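Long-range contacts in GCN5-related N-acetyltransferase (Sphaerobacter thermophilus, PDB 3TT2), which probably transfers acyl groups other than amino-acyl groups, like other members of the GNAT superfamily: residues A[59-64]-A[103-107]; A[79-85]-A[110-114]; A[123-127]-A[314-318]. All coordinates share one frame; numbering follows the deposited sequence.

Contact 1: residues A[59-64]-A[103-107]; sequences QEAVLV and WLVQW
Strand 61-65 and helix 100-115 of the N-terminal GNAT domain meet where Val62 lies against the indole of Trp107. Val62 CG1 sits over the middle of the six-membered ring, 3.8 Å from its centroid and 12° off the ring normal, a CH-pi contact. Val62 CB lies over the same face by the ring-fusion carbon, 3.6 Å from Trp107 CE2. The second methyl, CG2, stands anti to the valine's own backbone N and turns to another indole, reaching the edge of Trp103 at 4.0 Å from CZ3. One valine thus divides its methyls between a ring face and a ring edge. The pairing belongs to the layered alpha/beta GNAT fold: the axes of residues 61-64 and 103-107 run nearly antiparallel, at 158°, and approach to 10.5 Å. Leu104 CD2 approaches Val62 CG1 at 3.9 Å, and farther along the strand Val64 CG2 comes to 4.3 Å from Trp103 CZ3. Replacing Trp107 with an alanine would probably leave Val62 without its aromatic seat and open a gap between strand and helix. At the edge of the Trp107 ring, near its plane, the carbonyl oxygen of Glu60 lies 3.8 Å from CH2.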
ATOM      1  N   GLN A  59     -16.761 -12.861   4.248  1.00 96.74           N
ATOM      2  CA  GLN A  59     -16.738 -12.709   2.796  1.00 88.34           C
ATOM      3  C   GLN A  59     -15.416 -12.359   2.083  1.00 80.10           C
ATOM      4  O   GLN A  59     -15.197 -12.777   0.952  1.00 80.70           O
ATOM      5  CB  GLN A  59     -17.869 -11.767   2.362  1.00 88.08           C
ATOM      6  CG  GLN A  59     -19.254 -12.120   2.961  1.00 76.66           C
ATOM      7  CD  GLN A  59     -19.646 -13.599   2.830  1.00 79.63           C
ATOM      8  OE1 GLN A  59     -19.124 -14.335   1.987  1.00 76.49           O
ATOM      9  NE2 GLN A  59     -20.574 -14.034   3.682  1.00 84.89           N
ATOM     10  N   GLU A  60     -14.565 -11.565   2.728  1.00 78.95           N
ATOM     11  CA  GLU A  60     -13.338 -11.046   2.093  1.00 69.54           C
ATOM     12  C   GLU A  60     -11.984 -11.769   2.320  1.00 75.29           C
ATOM     13  O   GLU A  60     -10.943 -11.283   1.880  1.00 71.95           O
ATOM     14  CB  GLU A  60     -13.219  -9.546   2.327  1.00 67.20           C
ATOM     15  CG  GLU A  60     -14.318  -8.814   1.599  1.00 75.64           C
ATOM     16  CD  GLU A  60     -14.598  -7.421   2.128  1.00 90.45           C
ATOM     17  OE1 GLU A  60     -13.693  -6.786   2.712  1.00 94.63           O
ATOM     18  OE2 GLU A  60     -15.747  -6.959   1.956  1.00 97.15           O
ATOM     19  N   ALA A  61     -11.981 -12.903   3.014  1.00 78.98           N
ATOM     20  CA  ALA A  61     -10.732 -13.630   3.222  1.00 78.01           C
ATOM     21  C   ALA A  61     -10.965 -15.128   3.202  1.00 75.89           C
ATOM     22  O   ALA A  61     -12.085 -15.594   3.439  1.00 79.13           O
ATOM     23  CB  ALA A  61     -10.082 -13.210   4.517  1.00 59.84           C
ATOM     24  N   VAL A  62      -9.912 -15.883   2.902  1.00 65.41           N
ATOM     25  CA  VAL A  62     -10.009 -17.340   2.924  1.00 68.06           C
ATOM     26  C   VAL A  62      -8.812 -17.957   3.639  1.00 75.60           C
ATOM     27  O   VAL A  62      -7.707 -17.426   3.575  1.00 77.52           O
ATOM     28  CB  VAL A  62     -10.153 -17.932   1.497  1.00 78.60           C
ATOM     29  CG1 VAL A  62      -8.851 -17.827   0.735  1.00 81.26           C
ATOM     30  CG2 VAL A  62     -10.613 -19.386   1.547  1.00 81.58           C
ATOM     31  N   LEU A  63      -9.041 -19.070   4.336  1.00 79.83           N
ATOM     32  CA  LEU A  63      -7.969 -19.803   5.011  1.00 80.82           C
ATOM     33  C   LEU A  63      -7.982 -21.277   4.614  1.00 84.43           C
ATOM     34  O   LEU A  63      -8.981 -21.963   4.808  1.00 91.88           O
ATOM     35  CB  LEU A  63      -8.119 -19.675   6.522  1.00 77.02           C
ATOM     36  CG  LEU A  63      -7.254 -20.586   7.386  1.00 81.92           C
ATOM     37  CD1 LEU A  63      -5.811 -20.300   7.088  1.00 80.96           C
ATOM     38  CD2 LEU A  63      -7.553 -20.349   8.854  1.00 85.21           C
ATOM     39  N   VAL A  64      -6.883 -21.766   4.047  1.00 83.47           N
ATOM     40  CA  VAL A  64      -6.779 -23.189   3.747  1.00 88.85           C
ATOM     41  C   VAL A  64      -6.150 -23.874   4.951  1.00 91.08           C
ATOM     42  O   VAL A  64      -5.001 -23.617   5.293  1.00 91.11           O
ATOM     43  CB  VAL A  64      -5.939 -23.474   2.470  1.00 87.74           C
ATOM     44  CG1 VAL A  64      -5.796 -24.965   2.241  1.00 92.42           C
ATOM     45  CG2 VAL A  64      -6.576 -22.844   1.257  1.00 84.19           C
ATOM     46  N   TRP A 103      -5.051 -22.403  -6.469  1.00 80.26           N
ATOM     47  CA  TRP A 103      -6.368 -22.362  -5.876  1.00 71.88           C
ATOM     48  C   TRP A 103      -6.718 -20.958  -5.377  1.00 81.20           C
ATOM     49  O   TRP A 103      -7.770 -20.425  -5.727  1.00 79.99           O
ATOM     50  CB  TRP A 103      -6.450 -23.374  -4.747  1.00 77.26           C
ATOM     51  CG  TRP A 103      -7.831 -23.655  -4.325  1.00 78.46           C
ATOM     52  CD1 TRP A 103      -8.639 -24.656  -4.783  1.00 83.88           C
ATOM     53  CD2 TRP A 103      -8.595 -22.927  -3.359  1.00 77.90           C
ATOM     54  NE1 TRP A 103      -9.862 -24.597  -4.157  1.00 84.38           N
ATOM     55  CE2 TRP A 103      -9.858 -23.544  -3.275  1.00 84.15           C
ATOM     56  CE3 TRP A 103      -8.331 -21.819  -2.550  1.00 78.34           C
ATOM     57  CZ2 TRP A 103     -10.856 -23.091  -2.410  1.00 87.09           C
ATOM     58  CZ3 TRP A 103      -9.316 -21.374  -1.692  1.00 84.18           C
ATOM     59  CH2 TRP A 103     -10.565 -22.008  -1.629  1.00 87.38           C
ATOM     60  N   LEU A 104      -5.838 -20.360  -4.578  1.00 78.91           N
ATOM     61  CA  LEU A 104      -6.044 -18.990  -4.093  1.00 77.04           C
ATOM     62  C   LEU A 104      -6.284 -18.014  -5.230  1.00 76.23           C
ATOM     63  O   LEU A 104      -7.125 -17.117  -5.135  1.00 72.00           O
ATOM     64  CB  LEU A 104      -4.827 -18.492  -3.319  1.00 72.15           C
ATOM     65  CG  LEU A 104      -4.484 -19.187  -2.013  1.00 76.70           C
ATOM     66  CD1 LEU A 104      -3.353 -18.446  -1.337  1.00 78.58           C
ATOM     67  CD2 LEU A 104      -5.713 -19.235  -1.129  1.00 79.60           C
ATOM     68  N   VAL A 105      -5.520 -18.184  -6.301  1.00 72.85           N
ATOM     69  CA  VAL A 105      -5.621 -17.291  -7.433  1.00 67.80           C
ATOM     70  C   VAL A 105      -7.036 -17.300  -7.984  1.00 75.07           C
ATOM     71  O   VAL A 105      -7.657 -16.244  -8.105  1.00 76.47           O
ATOM     72  CB  VAL A 105      -4.616 -17.661  -8.518  1.00 67.09           C
ATOM     73  CG1 VAL A 105      -4.940 -16.933  -9.813  1.00 59.91           C
ATOM     74  CG2 VAL A 105      -3.215 -17.332  -8.048  1.00 67.17           C
ATOM     75  N   GLN A 106      -7.554 -18.491  -8.286  1.00 77.75           N
ATOM     76  CA  GLN A 106      -8.900 -18.608  -8.841  1.00 73.98           C
ATOM     77  C   GLN A 106      -9.959 -18.163  -7.829  1.00 67.24           C
ATOM     78  O   GLN A 106     -10.946 -17.555  -8.208  1.00 68.08           O
ATOM     79  CB  GLN A 106      -9.167 -20.019  -9.391  1.00 84.10           C
ATOM     80  CG  GLN A 106     -10.601 -20.235  -9.912  1.00104.56           C
ATOM     81  CD  GLN A 106     -10.723 -20.323 -11.444  1.00113.51           C
ATOM     82  OE1 GLN A 106      -9.939 -19.724 -12.184  1.00113.89           O
ATOM     83  NE2 GLN A 106     -11.720 -21.077 -11.915  1.00113.39           N
ATOM     84  N   TRP A 107      -9.738 -18.434  -6.547  1.00 65.05           N
ATOM     85  CA  TRP A 107     -10.621 -17.942  -5.488  1.00 68.54           C
ATOM     86  C   TRP A 107     -10.871 -16.439  -5.603  1.00 70.13           C
ATOM     87  O   TRP A 107     -12.004 -15.961  -5.488  1.00 76.60           O
ATOM     88  CB  TRP A 107     -10.023 -18.233  -4.104  1.00 69.73           C
ATOM     89  CG  TRP A 107     -10.834 -17.645  -2.977  1.00 69.62           C
ATOM     90  CD1 TRP A 107     -11.964 -18.169  -2.432  1.00 73.21           C
ATOM     91  CD2 TRP A 107     -10.584 -16.415  -2.272  1.00 66.30           C
ATOM     92  NE1 TRP A 107     -12.432 -17.353  -1.426  1.00 77.20           N
ATOM     93  CE2 TRP A 107     -11.606 -16.269  -1.307  1.00 67.69           C
ATOM     94  CE3 TRP A 107      -9.590 -15.431  -2.355  1.00 63.23           C
ATOM     95  CZ2 TRP A 107     -11.672 -15.183  -0.439  1.00 60.94           C
ATOM     96  CZ3 TRP A 107      -9.651 -14.345  -1.485  1.00 59.81           C
ATOM     97  CH2 TRP A 107     -10.691 -14.229  -0.544  1.00 62.55           C
TER

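Contact 2: residues A[79-85]-A[110-114]; sequences NRRYVQL and EWIQD
Leu85 and Trp111 cross at about a right angle, the leucine resting both methyls against the benzene part of the indole. Leu85 CD1 is 3.4 Å from Trp111 CZ3, while CD2 lies beside CE3 at 3.7 Å; the approach of CD1 is oblique to the ring. With CG anti to the backbone N (chi1 -171°), Trp111 extends its indole from the helix toward the hairpin, and its far corner meets Asn79. There Asn79 CB is 3.8 Å from Trp111 CH2, and the amide plane stands 59° from that of the indole, so the two flat groups are steeply inclined rather than stacked.

The asparagine has a second task. Its OD1 accepts from Tyr82 N at 2.9 Å, on a lone pair in the carbonyl plane, forming an Asx motif that holds the turn between strands 71-80 and 84-91. Its ND2 lies over one face of the Tyr82 ring, offset toward the rim. Just beyond, Val83 and Gln84 both face Arg80 in a classic beta bulge.

Ile112 lies next to the indole along the same helix, its CB 4.2 Å from Leu85 CD2. Its CD1 comes within 3.6 Å of Tyr82 O, also lying near the plane of the tyrosine ring at its edge. The principle illustrated is that two consecutive helix residues can share one strand leucine, the indole taking both methyls and the isoleucine meeting CD2.

Strand 84-91, helix 100-115 and strand 125-132 form a beta-alpha-beta unit, and Leu85 and Trp111 pack between its first strand and its helix. Val77 of strand 71-80 touches both of them, the indole NE1 donates to Gln59 O, just before strand 61-65, and Ile112 continues onto Val125 and Val127 of strand 125-132.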
ATOM      1  N   ASN A  79     -11.119  -4.307  -2.523  1.00 62.04           N
ATOM      2  CA  ASN A  79     -12.066  -4.119  -3.617  1.00 60.99           C
ATOM      3  C   ASN A  79     -12.290  -2.649  -3.920  1.00 59.62           C
ATOM      4  O   ASN A  79     -12.713  -1.900  -3.049  1.00 65.62           O
ATOM      5  CB  ASN A  79     -13.392  -4.784  -3.261  1.00 61.59           C
ATOM      6  CG  ASN A  79     -14.541  -4.287  -4.107  1.00 68.51           C
ATOM      7  OD1 ASN A  79     -14.379  -4.034  -5.292  1.00 68.46           O
ATOM      8  ND2 ASN A  79     -15.714  -4.145  -3.499  1.00 74.87           N
ATOM      9  N   ARG A  80     -12.000  -2.230  -5.148  1.00 62.07           N
ATOM     10  CA  ARG A  80     -12.300  -0.857  -5.565  1.00 67.80           C
ATOM     11  C   ARG A  80     -13.441  -0.824  -6.575  1.00 67.09           C
ATOM     12  O   ARG A  80     -13.259  -1.223  -7.721  1.00 64.89           O
ATOM     13  CB  ARG A  80     -11.048  -0.215  -6.187  1.00 67.45           C
ATOM     14  CG  ARG A  80     -11.278   1.162  -6.812  1.00 81.48           C
ATOM     15  CD  ARG A  80     -10.031   1.707  -7.523  1.00 92.86           C
ATOM     16  NE  ARG A  80      -8.871   1.781  -6.636  1.00106.28           N
ATOM     17  CZ  ARG A  80      -7.623   2.010  -7.043  1.00115.40           C
ATOM     18  NH1 ARG A  80      -6.629   2.055  -6.154  1.00117.76           N
ATOM     19  NH2 ARG A  80      -7.364   2.190  -8.336  1.00114.72           N
ATOM     20  N   ARG A  81     -14.619  -0.381  -6.128  1.00 75.41           N
ATOM     21  CA  ARG A  81     -15.801  -0.118  -6.978  1.00 78.05           C
ATOM     22  C   ARG A  81     -16.194  -1.332  -7.811  1.00 74.74           C
ATOM     23  O   ARG A  81     -16.891  -1.199  -8.810  1.00 85.19           O
ATOM     24  CB  ARG A  81     -15.551   1.046  -7.950  1.00 87.44           C
ATOM     25  CG  ARG A  81     -15.491   2.442  -7.352  1.00 94.86           C
ATOM     26  CD  ARG A  81     -14.185   3.103  -7.760  1.00102.44           C
ATOM     27  NE  ARG A  81     -14.341   4.507  -8.144  1.00116.33           N
ATOM     28  CZ  ARG A  81     -13.464   5.173  -8.893  1.00121.53           C
ATOM     29  NH1 ARG A  81     -12.380   4.558  -9.350  1.00121.16           N
ATOM     30  NH2 ARG A  81     -13.670   6.448  -9.196  1.00124.65           N
ATOM     31  N   TYR A  82     -15.739  -2.506  -7.397  1.00 71.46           N
ATOM     32  CA  TYR A  82     -15.901  -3.768  -8.116  1.00 67.45           C
ATOM     33  C   TYR A  82     -15.335  -3.734  -9.535  1.00 71.29           C
ATOM     34  O   TYR A  82     -15.710  -4.570 -10.367  1.00 79.57           O
ATOM     35  CB  TYR A  82     -17.390  -4.144  -8.190  1.00 64.65           C
ATOM     36  CG  TYR A  82     -18.057  -4.233  -6.837  1.00 66.50           C
ATOM     37  CD1 TYR A  82     -17.886  -5.347  -6.039  1.00 57.82           C
ATOM     38  CD2 TYR A  82     -18.858  -3.208  -6.362  1.00 70.04           C
ATOM     39  CE1 TYR A  82     -18.488  -5.446  -4.814  1.00 62.66           C
ATOM     40  CE2 TYR A  82     -19.474  -3.297  -5.122  1.00 70.53           C
ATOM     41  CZ  TYR A  82     -19.284  -4.423  -4.350  1.00 71.49           C
ATOM     42  OH  TYR A  82     -19.896  -4.529  -3.110  1.00 78.91           O
ATOM     43  N   VAL A  83     -14.477  -2.769  -9.857  1.00 63.07           N
ATOM     44  CA  VAL A  83     -13.754  -2.848 -11.129  1.00 63.98           C
ATOM     45  C   VAL A  83     -12.300  -3.301 -11.055  1.00 66.05           C
ATOM     46  O   VAL A  83     -11.684  -3.643 -12.075  1.00 70.37           O
ATOM     47  CB  VAL A  83     -13.806  -1.496 -11.877  1.00 68.39           C
ATOM     48  CG1 VAL A  83     -15.234  -1.163 -12.250  1.00 58.07           C
ATOM     49  CG2 VAL A  83     -13.145  -0.389 -11.038  1.00 56.63           C
ATOM     50  N   GLN A  84     -11.735  -3.242  -9.856  1.00 60.49           N
ATOM     51  CA  GLN A  84     -10.372  -3.669  -9.655  1.00 52.45           C
ATOM     52  C   GLN A  84     -10.217  -4.373  -8.342  1.00 58.41           C
ATOM     53  O   GLN A  84     -10.357  -3.755  -7.281  1.00 58.68           O
ATOM     54  CB  GLN A  84      -9.450  -2.477  -9.693  1.00 59.15           C
ATOM     55  CG  GLN A  84      -7.998  -2.813  -9.486  1.00 67.81           C
ATOM     56  CD  GLN A  84      -7.113  -1.709 -10.007  1.00 77.33           C
ATOM     57  OE1 GLN A  84      -6.561  -0.923  -9.235  1.00 79.03           O
ATOM     58  NE2 GLN A  84      -6.997  -1.619 -11.335  1.00 78.91           N
ATOM     59  N   LEU A  85      -9.827  -5.635  -8.397  1.00 64.34           N
ATOM     60  CA  LEU A  85      -9.695  -6.397  -7.183  1.00 58.58           C
ATOM     61  C   LEU A  85      -8.232  -6.651  -6.922  1.00 57.36           C
ATOM     62  O   LEU A  85      -7.531  -7.201  -7.766  1.00 71.05           O
ATOM     63  CB  LEU A  85     -10.435  -7.716  -7.318  1.00 61.97           C
ATOM     64  CG  LEU A  85     -10.499  -8.402  -5.961  1.00 61.02           C
ATOM     65  CD1 LEU A  85     -11.480  -7.650  -5.046  1.00 60.89           C
ATOM     66  CD2 LEU A  85     -10.831  -9.885  -6.100  1.00 54.25           C
ATOM     67  N   GLU A 110     -12.757 -15.753  -8.844  1.00 72.70           N
ATOM     68  CA  GLU A 110     -14.158 -16.073  -8.686  1.00 79.67           C
ATOM     69  C   GLU A 110     -14.796 -15.065  -7.740  1.00 75.27           C
ATOM     70  O   GLU A 110     -15.994 -14.848  -7.797  1.00 71.60           O
ATOM     71  CB  GLU A 110     -14.357 -17.512  -8.192  1.00 92.17           C
ATOM     72  CG  GLU A 110     -14.234 -17.680  -6.683  1.00107.57           C
ATOM     73  CD  GLU A 110     -15.108 -18.804  -6.127  1.00119.43           C
ATOM     74  OE1 GLU A 110     -15.795 -19.485  -6.924  1.00123.80           O
ATOM     75  OE2 GLU A 110     -15.108 -18.998  -4.888  1.00116.35           O
ATOM     76  N   TRP A 111     -13.998 -14.437  -6.878  1.00 74.59           N
ATOM     77  CA  TRP A 111     -14.551 -13.471  -5.936  1.00 68.55           C
ATOM     78  C   TRP A 111     -15.192 -12.321  -6.694  1.00 68.16           C
ATOM     79  O   TRP A 111     -16.366 -12.017  -6.481  1.00 70.45           O
ATOM     80  CB  TRP A 111     -13.488 -12.933  -4.977  1.00 60.09           C
ATOM     81  CG  TRP A 111     -14.065 -12.103  -3.849  1.00 64.59           C
ATOM     82  CD1 TRP A 111     -14.367 -12.535  -2.594  1.00 65.32           C
ATOM     83  CD2 TRP A 111     -14.405 -10.705  -3.878  1.00 73.15           C
ATOM     84  NE1 TRP A 111     -14.871 -11.503  -1.840  1.00 67.87           N
ATOM     85  CE2 TRP A 111     -14.910 -10.370  -2.606  1.00 70.45           C
ATOM     86  CE3 TRP A 111     -14.341  -9.704  -4.861  1.00 75.24           C
ATOM     87  CZ2 TRP A 111     -15.349  -9.086  -2.288  1.00 71.61           C
ATOM     88  CZ3 TRP A 111     -14.781  -8.420  -4.540  1.00 71.37           C
ATOM     89  CH2 TRP A 111     -15.274  -8.125  -3.266  1.00 69.70           C
ATOM     90  N   ILE A 112     -14.420 -11.685  -7.575  1.00 59.09           N
ATOM     91  CA  ILE A 112     -14.931 -10.560  -8.355  1.00 57.51           C
ATOM     92  C   ILE A 112     -15.986 -10.973  -9.388  1.00 59.89           C
ATOM     93  O   ILE A 112     -16.931 -10.246  -9.620  1.00 62.49           O
ATOM     94  CB  ILE A 112     -13.816  -9.746  -9.051  1.00 56.98           C
ATOM     95  CG1 ILE A 112     -14.409  -8.466  -9.640  1.00 55.86           C
ATOM     96  CG2 ILE A 112     -13.158 -10.546 -10.158  1.00 59.65           C
ATOM     97  CD1 ILE A 112     -15.241  -7.672  -8.654  1.00 57.40           C
ATOM     98  N   GLN A 113     -15.834 -12.143  -9.986  1.00 55.38           N
ATOM     99  CA  GLN A 113     -16.792 -12.620 -10.958  1.00 61.77           C
ATOM    100  C   GLN A 113     -18.200 -12.786 -10.383  1.00 69.20           C
ATOM    101  O   GLN A 113     -19.201 -12.514 -11.058  1.00 77.65           O
ATOM    102  CB  GLN A 113     -16.315 -13.944 -11.519  1.00 66.06           C
ATOM    103  CG  GLN A 113     -15.145 -13.798 -12.463  1.00 71.29           C
ATOM    104  CD  GLN A 113     -14.641 -15.137 -12.926  1.00 80.17           C
ATOM    105  OE1 GLN A 113     -14.701 -16.125 -12.183  1.00 80.75           O
ATOM    106  NE2 GLN A 113     -14.168 -15.195 -14.168  1.00 80.04           N
ATOM    107  N   ASP A 114     -18.271 -13.229  -9.137  1.00 59.24           N
ATOM    108  CA  ASP A 114     -19.537 -13.450  -8.453  1.00 69.69           C
ATOM    109  C   ASP A 114     -20.216 -12.150  -8.073  1.00 69.58           C
ATOM    110  O   ASP A 114     -21.430 -12.129  -7.841  1.00 65.83           O
ATOM    111  CB  ASP A 114     -19.313 -14.250  -7.160  1.00 67.44           C
ATOM    112  CG  ASP A 114     -18.953 -15.692  -7.419  1.00 77.00           C
ATOM    113  OD1 ASP A 114     -18.947 -16.069  -8.599  1.00 82.89           O
ATOM    114  OD2 ASP A 114     -18.691 -16.454  -6.462  1.00 80.16           O
TER

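Contact 3: residues A[123-127]-A[314-318]; sequences AQVTV and RKEIR
Strands 125-132 and 305-316 pair antiparallel, the axes of residues 125-127 and 314-316 approaching to 4.8 Å at 147°, with a classic beta bulge where Ile317 and Arg318 both face Val125. Strand 305-316, from the C-terminal part of the chain, thereby joins the N-terminal acetyltransferase sheet, lying between strands 125-132 and 148-159. At the bulge Val125 O accepts two backbone donors, Ile317 N at 2.7 Å and Arg318 N at 3.1 Å. Beyond it Val127 and Lys315 form a hydrogen-bonded pair, Lys315 N reaching Val127 O at 2.9 Å.

The extra residue of the bulge puts Ile317 among the valines: its CG1 lies 3.4 Å from Val127 CG2, and its CB is 4.0 Å from Val125 CG1. Ile112 of helix 100-115 also touches Ile317. Around Thr126, Arg314 bends at chi3 (-66°) after passing CG along the threonine CB, 3.9 Å away, and its NE goes on to Gln128 OE1. Lys315 instead runs extended to a salt bridge with Glu109. Arg318 closes the far end: its NH2 hydrogen-bonds Ala123 O, which lies at the guanidinium edge near its plane, and also Pro120 O, while Val125 CG2 covers one face, 3.7 Å from Arg318 NE.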
ATOM      1  N   ALA A 123     -17.761  -1.042 -17.827  1.00 91.40           N
ATOM      2  CA  ALA A 123     -16.471  -1.049 -17.128  1.00 84.32           C
ATOM      3  C   ALA A 123     -15.689  -2.342 -17.291  1.00 78.31           C
ATOM      4  O   ALA A 123     -16.235  -3.431 -17.101  1.00 76.33           O
ATOM      5  CB  ALA A 123     -16.681  -0.771 -15.640  1.00 78.84           C
ATOM      6  N   GLN A 124     -14.404  -2.213 -17.619  1.00 78.36           N
ATOM      7  CA  GLN A 124     -13.510  -3.357 -17.605  1.00 78.02           C
ATOM      8  C   GLN A 124     -13.238  -3.751 -16.169  1.00 74.84           C
ATOM      9  O   GLN A 124     -13.226  -2.909 -15.278  1.00 76.41           O
ATOM     10  CB  GLN A 124     -12.196  -3.055 -18.307  1.00 75.02           C
ATOM     11  CG  GLN A 124     -11.165  -2.371 -17.456  1.00 72.38           C
ATOM     12  CD  GLN A 124      -9.742  -2.610 -17.954  1.00 77.42           C
ATOM     13  OE1 GLN A 124      -9.496  -3.482 -18.793  1.00 75.47           O
ATOM     14  NE2 GLN A 124      -8.793  -1.838 -17.424  1.00 79.07           N
ATOM     15  N   VAL A 125     -13.015  -5.038 -15.953  1.00 69.61           N
ATOM     16  CA  VAL A 125     -12.856  -5.562 -14.612  1.00 66.15           C
ATOM     17  C   VAL A 125     -11.512  -6.254 -14.514  1.00 66.35           C
ATOM     18  O   VAL A 125     -11.232  -7.150 -15.303  1.00 78.60           O
ATOM     19  CB  VAL A 125     -13.972  -6.564 -14.294  1.00 66.19           C
ATOM     20  CG1 VAL A 125     -13.714  -7.235 -12.964  1.00 54.11           C
ATOM     21  CG2 VAL A 125     -15.340  -5.871 -14.332  1.00 58.40           C
ATOM     22  N   THR A 126     -10.672  -5.827 -13.572  1.00 54.42           N
ATOM     23  CA  THR A 126      -9.352  -6.433 -13.397  1.00 52.21           C
ATOM     24  C   THR A 126      -9.147  -7.022 -12.011  1.00 58.63           C
ATOM     25  O   THR A 126      -9.768  -6.588 -11.044  1.00 64.46           O
ATOM     26  CB  THR A 126      -8.181  -5.441 -13.701  1.00 59.82           C
ATOM     27  OG1 THR A 126      -8.166  -4.365 -12.749  1.00 58.14           O
ATOM     28  CG2 THR A 126      -8.295  -4.874 -15.116  1.00 56.29           C
ATOM     29  N   VAL A 127      -8.280  -8.033 -11.939  1.00 64.59           N
ATOM     30  CA  VAL A 127      -7.755  -8.552 -10.672  1.00 59.90           C
ATOM     31  C   VAL A 127      -6.250  -8.352 -10.684  1.00 58.88           C
ATOM     32  O   VAL A 127      -5.609  -8.510 -11.730  1.00 59.63           O
ATOM     33  CB  VAL A 127      -7.995 -10.053 -10.508  1.00 57.32           C
ATOM     34  CG1 VAL A 127      -7.360 -10.544  -9.226  1.00 53.70           C
ATOM     35  CG2 VAL A 127      -9.472 -10.369 -10.532  1.00 56.13           C
ATOM     36  N   ARG A 314      -1.306  -7.835 -13.170  1.00 76.03           N
ATOM     37  CA  ARG A 314      -2.714  -7.580 -13.442  1.00 71.33           C
ATOM     38  C   ARG A 314      -3.278  -8.450 -14.561  1.00 72.13           C
ATOM     39  O   ARG A 314      -2.608  -8.701 -15.559  1.00 76.66           O
ATOM     40  CB  ARG A 314      -2.905  -6.118 -13.810  1.00 66.21           C
ATOM     41  CG  ARG A 314      -4.344  -5.708 -13.907  1.00 66.21           C
ATOM     42  CD  ARG A 314      -4.451  -4.229 -14.149  1.00 67.18           C
ATOM     43  NE  ARG A 314      -3.977  -3.430 -13.017  1.00 63.30           N
ATOM     44  CZ  ARG A 314      -3.492  -2.199 -13.151  1.00 62.18           C
ATOM     45  NH1 ARG A 314      -3.413  -1.673 -14.372  1.00 60.04           N
ATOM     46  NH2 ARG A 314      -3.079  -1.496 -12.092  1.00 56.79           N
ATOM     47  N   LYS A 315      -4.517  -8.898 -14.395  1.00 69.29           N
ATOM     48  CA  LYS A 315      -5.205  -9.661 -15.433  1.00 73.55           C
ATOM     49  C   LYS A 315      -6.586  -9.071 -15.671  1.00 76.67           C
ATOM     50  O   LYS A 315      -7.239  -8.631 -14.729  1.00 85.11           O
ATOM     51  CB  LYS A 315      -5.340 -11.121 -15.008  1.00 71.89           C
ATOM     52  CG  LYS A 315      -5.957 -12.036 -16.045  1.00 67.79           C
ATOM     53  CD  LYS A 315      -6.367 -13.328 -15.384  1.00 68.62           C
ATOM     54  CE  LYS A 315      -6.736 -14.392 -16.389  1.00 76.27           C
ATOM     55  NZ  LYS A 315      -6.964 -15.698 -15.696  1.00 79.06           N
ATOM     56  N   GLU A 316      -7.041  -9.064 -16.917  1.00 72.25           N
ATOM     57  CA  GLU A 316      -8.354  -8.503 -17.206  1.00 74.07           C
ATOM     58  C   GLU A 316      -9.433  -9.577 -17.182  1.00 81.59           C
ATOM     59  O   GLU A 316      -9.462 -10.451 -18.049  1.00 86.27           O
ATOM     60  CB  GLU A 316      -8.366  -7.798 -18.558  1.00 79.86           C
ATOM     61  CG  GLU A 316      -9.745  -7.301 -18.978  1.00 89.99           C
ATOM     62  CD  GLU A 316      -9.817  -6.880 -20.441  1.00 98.59           C
ATOM     63  OE1 GLU A 316     -10.211  -7.715 -21.291  1.00 98.51           O
ATOM     64  OE2 GLU A 316      -9.493  -5.709 -20.736  1.00101.29           O
ATOM     65  N   ILE A 317     -10.327  -9.485 -16.196  1.00 79.55           N
ATOM     66  CA  ILE A 317     -11.427 -10.435 -16.032  1.00 78.82           C
ATOM     67  C   ILE A 317     -12.579 -10.175 -17.011  1.00 85.77           C
ATOM     68  O   ILE A 317     -13.157 -11.115 -17.571  1.00 86.79           O
ATOM     69  CB  ILE A 317     -11.966 -10.418 -14.600  1.00 78.07           C
ATOM     70  CG1 ILE A 317     -10.881 -10.857 -13.613  1.00 77.30           C
ATOM     71  CG2 ILE A 317     -13.185 -11.311 -14.477  1.00 85.64           C
ATOM     72  CD1 ILE A 317     -10.257 -12.192 -13.910  1.00 75.27           C
ATOM     73  N   ARG A 318     -12.917  -8.905 -17.218  1.00 85.52           N
ATOM     74  CA  ARG A 318     -13.888  -8.559 -18.249  1.00 93.76           C
ATOM     75  C   ARG A 318     -13.432  -7.334 -19.017  1.00 74.36           C
ATOM     76  O   ARG A 318     -12.952  -6.387 -18.426  1.00 78.30           O
ATOM     77  CB  ARG A 318     -15.242  -8.277 -17.602  1.00 93.12           C
ATOM     78  CG  ARG A 318     -16.399  -8.147 -18.564  1.00 89.50           C
ATOM     79  CD  ARG A 318     -17.651  -7.704 -17.828  1.00 88.68           C
ATOM     80  NE  ARG A 318     -17.519  -6.349 -17.303  1.00 84.57           N
ATOM     81  CZ  ARG A 318     -18.459  -5.732 -16.598  1.00 81.70           C
ATOM     82  NH1 ARG A 318     -19.600  -6.351 -16.332  1.00 79.25           N
ATOM     83  NH2 ARG A 318     -18.258  -4.498 -16.162  1.00 79.56           N
TER

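How the contacts relate
From the N terminus, residues 59-64 come first, then the hairpin turn 79-85, and both are later met by the same helix. Contact 1 closes a loop of 38 residues at 103-107; contact 2, begun inside that loop, closes at 110-114, so the two cross. They lie on successive parts of helix 100-115, tying strands 61-65, 71-80 and 84-91 to it. Contact 3 opens only after both have closed and spans 186 residues, bringing a segment near the C terminus back to strand 125-132. It meets contact 2 through sheet pairing of Val83 and Leu85 with Thr126, and through the packed interface of helix and strand, whereas contacts 1 and 3 do not touch.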